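Lysyl oxidase (Pichia pastoris, PDB 1W7C) probably oxidises primary amines, including lysine side chains, to aldehydes, as a copper enzyme with a topaquinone cofactor. Local coordinates at residues Val32-Ile42 and Ser52-Thr60; Asp688-Thr696 and Asn705-Trp713. One frame throughout, in Å; residues are numbered along the deposited sequence. Where two conformers were deposited one is given.

Contact 1 (Val32-Ile42 and Ser52-Thr60); sequences VLDLLHSTYNI and SNYVLWIET. With NAG (2-acetamido-2-deoxy-beta-D-glucopyranose), chain Q.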
loop_
_atom_site.group_PDB
_atom_site.type_symbol
_atom_site.label_atom_id
_atom_site.label_comp_id
_atom_site.label_asym_id
_atom_site.label_seq_id
_atom_site.Cartn_x
_atom_site.Cartn_y
_atom_site.Cartn_z
ATOM N N VAL A 32 -19.787 -37.026 -17.673
ATOM C CA VAL A 32 -20.921 -36.119 -17.649
ATOM C C VAL A 32 -21.353 -35.774 -19.080
ATOM O O VAL A 32 -22.543 -35.779 -19.405
ATOM C CB VAL A 32 -20.609 -34.843 -16.830
ATOM C CG1 VAL A 32 -21.709 -33.820 -16.962
ATOM C CG2 VAL A 32 -20.388 -35.192 -15.375
ATOM N N LEU A 33 -20.390 -35.469 -19.939
ATOM C CA LEU A 33 -20.719 -35.095 -21.314
ATOM C C LEU A 33 -21.410 -36.268 -22.014
ATOM O O LEU A 33 -22.380 -36.097 -22.753
ATOM C CB LEU A 33 -19.438 -34.668 -22.049
ATOM C CG LEU A 33 -19.558 -34.070 -23.447
ATOM C CD1 LEU A 33 -20.366 -32.826 -23.465
ATOM C CD2 LEU A 33 -18.180 -33.786 -23.981
ATOM N N ASP A 34 -20.916 -37.473 -21.754
ATOM C CA ASP A 34 -21.486 -38.692 -22.339
ATOM C C ASP A 34 -22.943 -38.856 -21.893
ATOM O O ASP A 34 -23.822 -39.205 -22.695
ATOM C CB ASP A 34 -20.675 -39.935 -21.945
ATOM C CG ASP A 34 -19.327 -40.045 -22.662
ATOM O OD1 ASP A 34 -19.027 -39.306 -23.640
ATOM O OD2 ASP A 34 -18.489 -40.893 -22.298
ATOM N N LEU A 35 -23.208 -38.596 -20.613
ATOM C CA LEU A 35 -24.566 -38.754 -20.071
ATOM C C LEU A 35 -25.501 -37.697 -20.632
ATOM O O LEU A 35 -26.657 -37.990 -20.934
ATOM C CB LEU A 35 -24.556 -38.718 -18.547
ATOM C CG LEU A 35 -25.889 -39.000 -17.844
ATOM C CD1 LEU A 35 -26.452 -40.347 -18.251
ATOM C CD2 LEU A 35 -25.716 -38.906 -16.331
ATOM N N LEU A 36 -24.998 -36.484 -20.810
ATOM C CA LEU A 36 -25.789 -35.433 -21.425
ATOM C C LEU A 36 -26.141 -35.841 -22.863
ATOM O O LEU A 36 -27.290 -35.668 -23.279
ATOM C CB LEU A 36 -25.055 -34.086 -21.383
ATOM C CG LEU A 36 -24.935 -33.460 -20.003
ATOM C CD1 LEU A 36 -24.032 -32.271 -20.083
ATOM C CD2 LEU A 36 -26.285 -33.018 -19.450
ATOM N N HIS A 37 -25.174 -36.404 -23.584
ATOM C CA HIS A 37 -25.402 -36.805 -24.976
ATOM C C HIS A 37 -26.424 -37.946 -25.093
ATOM O O HIS A 37 -27.121 -38.053 -26.115
ATOM C CB HIS A 37 -24.090 -37.210 -25.664
ATOM C CG HIS A 37 -23.397 -36.094 -26.375
ATOM N ND1 HIS A 37 -23.683 -35.758 -27.682
ATOM C CD2 HIS A 37 -22.444 -35.221 -25.960
ATOM C CE1 HIS A 37 -22.913 -34.750 -28.051
ATOM N NE2 HIS A 37 -22.145 -34.412 -27.028
ATOM N N SER A 38 -26.494 -38.813 -24.083
ATOM C CA SER A 38 -27.428 -39.939 -24.123
ATOM C C SER A 38 -28.825 -39.534 -23.619
ATOM O O SER A 38 -29.808 -40.181 -23.914
ATOM C CB SER A 38 -26.867 -41.153 -23.371
ATOM O OG SER A 38 -26.839 -40.941 -21.983
ATOM N N THR A 39 -28.906 -38.425 -22.897
ATOM C CA THR A 39 -30.155 -37.976 -22.287
ATOM C C THR A 39 -30.926 -36.985 -23.173
ATOM O O THR A 39 -32.157 -36.997 -23.209
ATOM C CB THR A 39 -29.824 -37.322 -20.923
ATOM O OG1 THR A 39 -29.194 -38.299 -20.069
ATOM C CG2 THR A 39 -31.112 -36.912 -20.200
ATOM N N TYR A 40 -30.185 -36.132 -23.863
ATOM C CA TYR A 40 -30.734 -35.078 -24.712
ATOM C C TYR A 40 -30.136 -35.208 -26.110
ATOM O O TYR A 40 -29.117 -35.875 -26.298
ATOM C CB TYR A 40 -30.379 -33.695 -24.137
ATOM C CG TYR A 40 -30.723 -33.512 -22.676
ATOM C CD1 TYR A 40 -29.732 -33.412 -21.713
ATOM C CD2 TYR A 40 -32.016 -33.427 -22.262
ATOM C CE1 TYR A 40 -30.045 -33.246 -20.376
ATOM C CE2 TYR A 40 -32.339 -33.275 -20.923
ATOM C CZ TYR A 40 -31.345 -33.165 -19.993
ATOM O OH TYR A 40 -31.659 -32.996 -18.672
ATOM N N ASN A 41 -30.780 -34.571 -27.087
ATOM C CA ASN A 41 -30.187 -34.433 -28.421
ATOM C C ASN A 41 -29.227 -33.266 -28.395
ATOM O O ASN A 41 -29.645 -32.102 -28.473
ATOM C CB ASN A 41 -31.336 -34.183 -29.415
ATOM C CG ASN A 41 -30.905 -34.223 -30.872
ATOM O OD1 ASN A 41 -29.716 -34.135 -31.203
ATOM N ND2 ASN A 41 -31.901 -34.351 -31.757
ATOM N N ILE A 42 -27.943 -33.581 -28.259
ATOM C CA ILE A 42 -26.892 -32.575 -28.161
ATOM C C ILE A 42 -26.175 -32.475 -29.502
ATOM O O ILE A 42 -25.715 -33.485 -30.061
ATOM C CB ILE A 42 -25.884 -32.961 -27.032
ATOM C CG1 ILE A 42 -26.566 -33.050 -25.661
ATOM C CG2 ILE A 42 -24.690 -32.014 -27.017
ATOM C CD1 ILE A 42 -27.248 -31.780 -25.199
ATOM N N SER A 52 -30.580 -25.292 -31.884
ATOM C CA SER A 52 -29.957 -26.518 -31.400
ATOM C C SER A 52 -29.953 -26.581 -29.886
ATOM O O SER A 52 -30.234 -25.591 -29.209
ATOM C CB SER A 52 -28.484 -26.593 -31.830
ATOM O OG SER A 52 -28.260 -26.307 -33.183
ATOM N N ASN A 53 -29.582 -27.743 -29.361
ATOM C CA ASN A 53 -29.145 -27.857 -27.968
ATOM C C ASN A 53 -27.668 -28.126 -27.974
ATOM O O ASN A 53 -27.191 -28.907 -28.796
ATOM C CB ASN A 53 -29.814 -29.023 -27.233
ATOM C CG ASN A 53 -31.307 -29.091 -27.449
ATOM O OD1 ASN A 53 -32.002 -28.079 -27.432
ATOM N ND2 ASN A 53 -31.823 -30.317 -27.612
ATOM N N TYR A 54 -26.939 -27.517 -27.051
ATOM C CA TYR A 54 -25.508 -27.773 -26.950
ATOM C C TYR A 54 -24.998 -27.494 -25.556
ATOM O O TYR A 54 -25.579 -26.730 -24.815
ATOM C CB TYR A 54 -24.714 -26.967 -27.964
ATOM C CG TYR A 54 -24.959 -25.474 -27.950
ATOM C CD1 TYR A 54 -24.212 -24.632 -27.157
ATOM C CD2 TYR A 54 -25.930 -24.914 -28.760
ATOM C CE1 TYR A 54 -24.423 -23.258 -27.165
ATOM C CE2 TYR A 54 -26.179 -23.533 -28.771
ATOM C CZ TYR A 54 -25.414 -22.715 -27.985
ATOM O OH TYR A 54 -25.675 -21.363 -28.020
ATOM N N VAL A 55 -23.894 -28.138 -25.205
ATOM C CA VAL A 55 -23.333 -27.985 -23.873
ATOM C C VAL A 55 -22.297 -26.845 -23.834
ATOM O O VAL A 55 -21.365 -26.798 -24.656
ATOM C CB VAL A 55 -22.677 -29.321 -23.408
ATOM C CG1 VAL A 55 -22.053 -29.200 -22.010
ATOM C CG2 VAL A 55 -23.707 -30.440 -23.412
ATOM N N LEU A 56 -22.426 -25.967 -22.851
ATOM C CA LEU A 56 -21.418 -24.916 -22.654
ATOM C C LEU A 56 -20.337 -25.302 -21.654
ATOM O O LEU A 56 -19.157 -25.285 -21.980
ATOM C CB LEU A 56 -22.050 -23.587 -22.196
ATOM C CG LEU A 56 -22.781 -22.741 -23.200
ATOM C CD1 LEU A 56 -24.179 -23.284 -23.401
ATOM C CD2 LEU A 56 -22.815 -21.287 -22.703
ATOM N N TRP A 57 -20.785 -25.604 -20.431
ATOM C CA TRP A 57 -19.906 -25.727 -19.271
ATOM C C TRP A 57 -20.212 -26.989 -18.470
ATOM O O TRP A 57 -21.370 -27.421 -18.395
ATOM C CB TRP A 57 -20.068 -24.504 -18.367
ATOM C CG TRP A 57 -19.605 -23.247 -19.009
ATOM C CD1 TRP A 57 -18.514 -23.086 -19.828
ATOM C CD2 TRP A 57 -20.243 -21.973 -18.938
ATOM N NE1 TRP A 57 -18.432 -21.781 -20.245
ATOM C CE2 TRP A 57 -19.473 -21.076 -19.702
ATOM C CE3 TRP A 57 -21.391 -21.488 -18.282
ATOM C CZ2 TRP A 57 -19.824 -19.729 -19.863
ATOM C CZ3 TRP A 57 -21.737 -20.145 -18.438
ATOM C CH2 TRP A 57 -20.954 -19.283 -19.219
ATOM N N ILE A 58 -19.155 -27.588 -17.929
ATOM C CA ILE A 58 -19.223 -28.726 -17.025
ATOM C C ILE A 58 -18.123 -28.550 -15.985
ATOM O O ILE A 58 -16.948 -28.553 -16.340
ATOM C CB ILE A 58 -18.987 -30.074 -17.749
ATOM C CG1 ILE A 58 -20.008 -30.300 -18.860
ATOM C CG2 ILE A 58 -19.033 -31.194 -16.721
ATOM C CD1 ILE A 58 -19.731 -31.531 -19.720
ATOM N N GLU A 59 -18.526 -28.328 -14.735
ATOM C CA GLU A 59 -17.563 -28.061 -13.676
ATOM C C GLU A 59 -18.006 -28.623 -12.334
ATOM O O GLU A 59 -19.148 -29.032 -12.159
ATOM C CB GLU A 59 -17.287 -26.565 -13.541
ATOM C CG GLU A 59 -18.469 -25.784 -13.014
ATOM C CD GLU A 59 -18.121 -24.395 -12.498
ATOM O OE1 GLU A 59 -16.930 -24.019 -12.471
ATOM O OE2 GLU A 59 -19.086 -23.706 -12.100
ATOM N N THR A 60 -17.081 -28.614 -11.369
ATOM C CA THR A 60 -17.417 -29.053 -10.020
ATOM C C THR A 60 -18.477 -28.168 -9.389
ATOM O O THR A 60 -18.342 -26.946 -9.399
ATOM C CB THR A 60 -16.180 -29.030 -9.166
ATOM O OG1 THR A 60 -15.234 -29.958 -9.714
ATOM C CG2 THR A 60 -16.480 -29.481 -7.734
HETATM C C1 NAG Q . -31.550 -34.164 -33.149
HETATM C C2 NAG Q . -32.605 -35.044 -33.826
HETATM C C3 NAG Q . -32.492 -34.910 -35.340
HETATM C C4 NAG Q . -32.465 -33.450 -35.775
HETATM C C5 NAG Q . -31.490 -32.626 -34.933
HETATM C C6 NAG Q . -31.644 -31.147 -35.250
HETATM C C7 NAG Q . -33.384 -37.295 -33.175
HETATM C C8 NAG Q . -32.950 -38.691 -32.836
HETATM N N2 NAG Q . -32.398 -36.434 -33.460
HETATM O O3 NAG Q . -33.576 -35.559 -35.967
HETATM O O4 NAG Q . -32.091 -33.384 -37.136
HETATM O O5 NAG Q . -31.747 -32.824 -33.558
HETATM O O6 NAG Q . -30.846 -30.391 -34.367
HETATM O O7 NAG Q . -34.588 -37.012 -33.177
HETATM O O HOH W 1 -29.460 -30.446 -30.636
#
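Ile-58 and Val-55 meet Val-32, Leu-33 and Leu-36 where helix 26-39 packs on one strand of the antiparallel sheet that includes 53-61 and 82-89, within the N2 region of copper amine oxidases; the segment axes run nearly antiparallel, at 160°, and approach to 10.1 Å. The two branches of Ile-58 divide the work. CG2, anti to the backbone N, lies 3.8 Å from Val-32 CG1, the two side chains passing alongside one another, pointing opposite ways. The other branch ends in CD1, 3.9 Å from Leu-33 CB, where the two side chains cross at about a right angle. On Val-55 the CG2 methyl is the shared point, 3.8 Å from Leu-36 CD1 and 4.1 Å from Ile-42 CG2, and it bridges the helix to the chain beyond it.

Further out, Val-32 also packs on Ala-83 and Thr-85 of strand 82-89. After the helix, Asn-41 carries an N-linked glycan, its ND2 bonded to NAG C1. Asn-53, held through OD1 by the backbone N of Gly-90, donates a hydrogen bond from ND2 to Asn-41 O (2.9 Å, tilted 22° from the carbonyl plane) and another to Glu-91; a water donates to Asn-41 O and accepts from Asn-53 N.

Contact 2 (Asp688-Thr696 and Asn705-Trp713); sequences DTTQQVFYT and NWEFYGNDW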
loop_
_atom_site.group_PDB
_atom_site.type_symbol
_atom_site.label_atom_id
_atom_site.label_comp_id
_atom_site.label_asym_id
_atom_site.label_seq_id
_atom_site.Cartn_x
_atom_site.Cartn_y
_atom_site.Cartn_z
ATOM N N ASP A 688 8.919 -17.372 16.860
ATOM C CA ASP A 688 9.550 -18.671 16.738
ATOM C C ASP A 688 10.347 -18.931 15.441
ATOM O O ASP A 688 11.036 -19.951 15.304
ATOM C CB ASP A 688 8.505 -19.779 16.938
ATOM C CG ASP A 688 7.408 -19.750 15.925
ATOM O OD1 ASP A 688 6.907 -18.651 15.649
ATOM O OD2 ASP A 688 6.987 -20.783 15.379
ATOM N N THR A 689 10.307 -18.002 14.488
ATOM C CA THR A 689 11.095 -18.202 13.288
ATOM C C THR A 689 12.589 -18.223 13.598
ATOM O O THR A 689 13.064 -17.544 14.515
ATOM C CB THR A 689 10.781 -17.161 12.185
ATOM O OG1 THR A 689 11.481 -17.531 10.997
ATOM C CG2 THR A 689 11.225 -15.739 12.511
ATOM N N THR A 690 13.354 -18.982 12.833
ATOM C CA THR A 690 14.792 -18.910 12.907
ATOM C C THR A 690 15.355 -17.786 12.038
ATOM O O THR A 690 16.561 -17.532 12.124
ATOM C CB THR A 690 15.428 -20.186 12.441
ATOM O OG1 THR A 690 15.143 -20.380 11.051
ATOM C CG2 THR A 690 14.926 -21.435 13.204
ATOM N N GLN A 691 14.520 -17.137 11.216
ATOM C CA GLN A 691 15.022 -16.136 10.278
ATOM C C GLN A 691 15.100 -14.783 10.996
ATOM O O GLN A 691 14.359 -13.839 10.700
ATOM C CB GLN A 691 14.119 -16.069 9.032
ATOM C CG GLN A 691 14.012 -17.412 8.318
ATOM C CD GLN A 691 15.357 -17.957 7.878
ATOM O OE1 GLN A 691 16.046 -17.361 7.050
ATOM N NE2 GLN A 691 15.755 -19.093 8.460
ATOM N N GLN A 692 16.004 -14.733 11.975
ATOM C CA GLN A 692 16.203 -13.538 12.787
ATOM C C GLN A 692 17.631 -13.520 13.309
ATOM O O GLN A 692 18.342 -14.538 13.194
ATOM C CB GLN A 692 15.146 -13.453 13.902
ATOM C CG GLN A 692 15.058 -14.614 14.841
ATOM C CD GLN A 692 14.040 -14.347 15.946
ATOM O OE1 GLN A 692 14.268 -13.507 16.801
ATOM N NE2 GLN A 692 12.947 -15.110 15.959
ATOM N N VAL A 693 18.042 -12.371 13.849
ATOM C CA VAL A 693 19.379 -12.191 14.426
ATOM C C VAL A 693 19.197 -11.543 15.790
ATOM O O VAL A 693 18.305 -10.723 15.991
ATOM C CB VAL A 693 20.310 -11.333 13.506
ATOM C CG1 VAL A 693 19.773 -9.926 13.304
ATOM C CG2 VAL A 693 21.731 -11.299 14.041
ATOM N N PHE A 694 20.082 -11.923 16.704
ATOM C CA PHE A 694 20.182 -11.304 18.012
ATOM C C PHE A 694 21.634 -10.958 18.217
ATOM O O PHE A 694 22.468 -11.825 18.371
ATOM C CB PHE A 694 19.651 -12.239 19.098
ATOM C CG PHE A 694 19.620 -11.642 20.477
ATOM C CD1 PHE A 694 20.236 -12.287 21.553
ATOM C CD2 PHE A 694 18.941 -10.466 20.724
ATOM C CE1 PHE A 694 20.186 -11.748 22.826
ATOM C CE2 PHE A 694 18.900 -9.914 22.010
ATOM C CZ PHE A 694 19.507 -10.558 23.055
ATOM N N TYR A 695 21.910 -9.671 18.153
ATOM C CA TYR A 695 23.238 -9.103 18.336
ATOM C C TYR A 695 23.301 -8.545 19.746
ATOM O O TYR A 695 22.383 -7.843 20.173
ATOM C CB TYR A 695 23.423 -7.939 17.337
ATOM C CG TYR A 695 24.610 -7.057 17.671
ATOM C CD1 TYR A 695 24.487 -5.973 18.550
ATOM C CD2 TYR A 695 25.836 -7.300 17.092
ATOM C CE1 TYR A 695 25.568 -5.198 18.875
ATOM C CE2 TYR A 695 26.958 -6.521 17.397
ATOM C CZ TYR A 695 26.795 -5.456 18.281
ATOM O OH TYR A 695 27.880 -4.673 18.592
ATOM N N THR A 696 24.378 -8.841 20.461
ATOM C CA THR A 696 24.616 -8.227 21.750
ATOM C C THR A 696 25.993 -7.650 21.833
ATOM O O THR A 696 26.923 -8.179 21.237
ATOM C CB THR A 696 24.433 -9.237 22.882
ATOM O OG1 THR A 696 25.252 -10.385 22.653
ATOM C CG2 THR A 696 22.984 -9.755 22.932
ATOM N N ASN A 705 28.548 -10.220 20.083
ATOM C CA ASN A 705 28.150 -11.594 19.765
ATOM C C ASN A 705 26.974 -11.545 18.789
ATOM O O ASN A 705 26.075 -10.718 18.911
ATOM C CB ASN A 705 27.724 -12.379 21.011
ATOM C CG ASN A 705 27.308 -13.813 20.688
ATOM O OD1 ASN A 705 26.112 -14.146 20.690
ATOM N ND2 ASN A 705 28.295 -14.671 20.409
ATOM N N TRP A 706 26.996 -12.467 17.829
ATOM C CA TRP A 706 25.932 -12.594 16.829
ATOM C C TRP A 706 25.326 -13.974 16.960
ATOM O O TRP A 706 26.026 -14.956 16.885
ATOM C CB TRP A 706 26.493 -12.429 15.417
ATOM C CG TRP A 706 27.091 -11.068 15.114
ATOM C CD1 TRP A 706 28.372 -10.634 15.401
ATOM C CD2 TRP A 706 26.452 -9.984 14.443
ATOM N NE1 TRP A 706 28.544 -9.345 14.950
ATOM C CE2 TRP A 706 27.387 -8.927 14.355
ATOM C CE3 TRP A 706 25.178 -9.792 13.901
ATOM C CZ2 TRP A 706 27.085 -7.712 13.761
ATOM C CZ3 TRP A 706 24.876 -8.577 13.327
ATOM C CH2 TRP A 706 25.825 -7.555 13.257
ATOM N N GLU A 707 24.017 -14.027 17.172
ATOM C CA GLU A 707 23.227 -15.253 17.175
ATOM C C GLU A 707 22.343 -15.259 15.921
ATOM O O GLU A 707 21.494 -14.382 15.759
ATOM C CB GLU A 707 22.331 -15.335 18.426
ATOM C CG GLU A 707 21.385 -16.524 18.422
ATOM C CD GLU A 707 22.131 -17.850 18.402
ATOM O OE1 GLU A 707 22.878 -18.115 19.361
ATOM O OE2 GLU A 707 21.982 -18.617 17.432
ATOM N N PHE A 708 22.597 -16.246 15.058
ATOM C CA PHE A 708 21.891 -16.390 13.780
ATOM C C PHE A 708 20.934 -17.593 13.721
ATOM O O PHE A 708 20.346 -17.861 12.673
ATOM C CB PHE A 708 22.906 -16.535 12.640
ATOM C CG PHE A 708 23.761 -15.322 12.417
ATOM C CD1 PHE A 708 25.100 -15.319 12.747
ATOM C CD2 PHE A 708 23.223 -14.195 11.832
ATOM C CE1 PHE A 708 25.896 -14.188 12.503
ATOM C CE2 PHE A 708 23.998 -13.071 11.580
ATOM C CZ PHE A 708 25.331 -13.059 11.919
ATOM N N TYR A 709 20.791 -18.314 14.824
ATOM C CA TYR A 709 19.756 -19.361 14.959
ATOM C C TYR A 709 19.857 -20.435 13.873
ATOM O O TYR A 709 18.857 -20.924 13.332
ATOM C CB TYR A 709 18.369 -18.721 15.008
ATOM C CG TYR A 709 18.190 -17.817 16.199
ATOM C CD1 TYR A 709 18.190 -16.436 16.049
ATOM C CD2 TYR A 709 18.063 -18.336 17.478
ATOM C CE1 TYR A 709 18.003 -15.588 17.139
ATOM C CE2 TYR A 709 17.876 -17.503 18.578
ATOM C CZ TYR A 709 17.830 -16.121 18.392
ATOM O OH TYR A 709 17.684 -15.276 19.466
ATOM N N GLY A 710 21.100 -20.799 13.585
ATOM C CA GLY A 710 21.406 -21.893 12.680
ATOM C C GLY A 710 21.564 -21.534 11.217
ATOM O O GLY A 710 21.815 -22.393 10.371
ATOM N N ASN A 711 21.387 -20.258 10.918
ATOM C CA ASN A 711 21.592 -19.745 9.583
ATOM C C ASN A 711 23.032 -19.285 9.382
ATOM O O ASN A 711 23.476 -18.329 10.011
ATOM C CB ASN A 711 20.640 -18.604 9.321
ATOM C CG ASN A 711 19.187 -19.048 9.363
ATOM O OD1 ASN A 711 18.669 -19.583 8.388
ATOM N ND2 ASN A 711 18.503 -18.778 10.477
ATOM N N ASP A 712 23.736 -19.952 8.488
ATOM C CA ASP A 712 25.140 -19.670 8.230
ATOM C C ASP A 712 25.256 -18.671 7.086
ATOM O O ASP A 712 25.034 -19.024 5.934
ATOM C CB ASP A 712 25.859 -20.980 7.864
ATOM C CG ASP A 712 27.352 -20.810 7.744
ATOM O OD1 ASP A 712 27.841 -19.669 7.827
ATOM O OD2 ASP A 712 28.124 -21.774 7.591
ATOM N N TRP A 713 25.590 -17.421 7.411
ATOM C CA TRP A 713 25.718 -16.362 6.396
ATOM C C TRP A 713 27.078 -16.324 5.681
ATOM O O TRP A 713 27.308 -15.466 4.835
ATOM C CB TRP A 713 25.436 -14.994 7.017
ATOM C CG TRP A 713 23.981 -14.759 7.332
ATOM C CD1 TRP A 713 23.260 -15.287 8.353
ATOM C CD2 TRP A 713 23.078 -13.917 6.603
ATOM N NE1 TRP A 713 21.967 -14.822 8.320
ATOM C CE2 TRP A 713 21.829 -13.969 7.254
ATOM C CE3 TRP A 713 23.205 -13.111 5.470
ATOM C CZ2 TRP A 713 20.714 -13.251 6.795
ATOM C CZ3 TRP A 713 22.101 -12.388 5.024
ATOM C CH2 TRP A 713 20.884 -12.464 5.688
HETATM O O HOH W 2 19.609 -15.483 10.803
HETATM O O HOH W 3 23.987 -12.568 20.760
#
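Tyr-709 lies across Gln-692 in a beta hairpin whose segments 692-696 and 705-707 run antiparallel at 162°. Its backbone belongs to the type I' turn Phe-708 to Asn-711, and with CG anti to the carbonyl carbon (chi1 -62°) the ring lies along the other strand. CB sits 3.6 Å from Thr-690 O. CD1 then meets Gln-692 O at the ring edge, 3.4 Å away, and CE1 rests near Gln-692 CG. At the tip, OH reaches Phe-694 CB at 3.6 Å. Glu-707 CG lies over the centre of one ring face, and the bend of that side chain brings OE2 back to accept from Tyr-709 N.

Four backbone bonds join the hydrogen-bonded pairs Phe-694 with Glu-707 and Thr-696 with Asn-705. Between them, Tyr-695 and Trp-706 project from the opposite sheet face. Tyr-695 CD2 stands 3.5 Å from Trp-706 CE2, over the indole face, an edge-to-face pair with planes at 67°; Val-693 CG2 touches the indole edge.

At the last residue of the turn, Asn-711 OD1 accepts from Gln-691 NE2 at 3.0 Å, their amide planes nearly perpendicular. Gln-691 OE1 hydrogen-bonds Ser-282 OG, and Thr-690 OG1 the backbone O of Asp-278, both of the second subunit. Gln-691 therefore spends its NE2 inside the chain, on Asn-711 and Thr-690 OG1, and its OE1 on the partner subunit, linking the turn to the dimer contact.

The two contacts share no element and stand about 34 Å apart at their nearest atoms, about 60 Å between centres. Contact 1 is the more deeply buried: seven of its nine touching residues are buried, and helix meets strand largely through aliphatic methyls, with one direct hydrogen bond at its end. Contact 2 is partly buried and pairs strand with strand, so backbone hydrogen bonds set its register while aromatic rings and side-chain amides fill in around them. Its total buried surface is larger, 650 against 400 Å². Their surroundings differ as well: no other protein chain touches contact 1, whereas the second subunit hydrogen-bonds to and packs against contact 2.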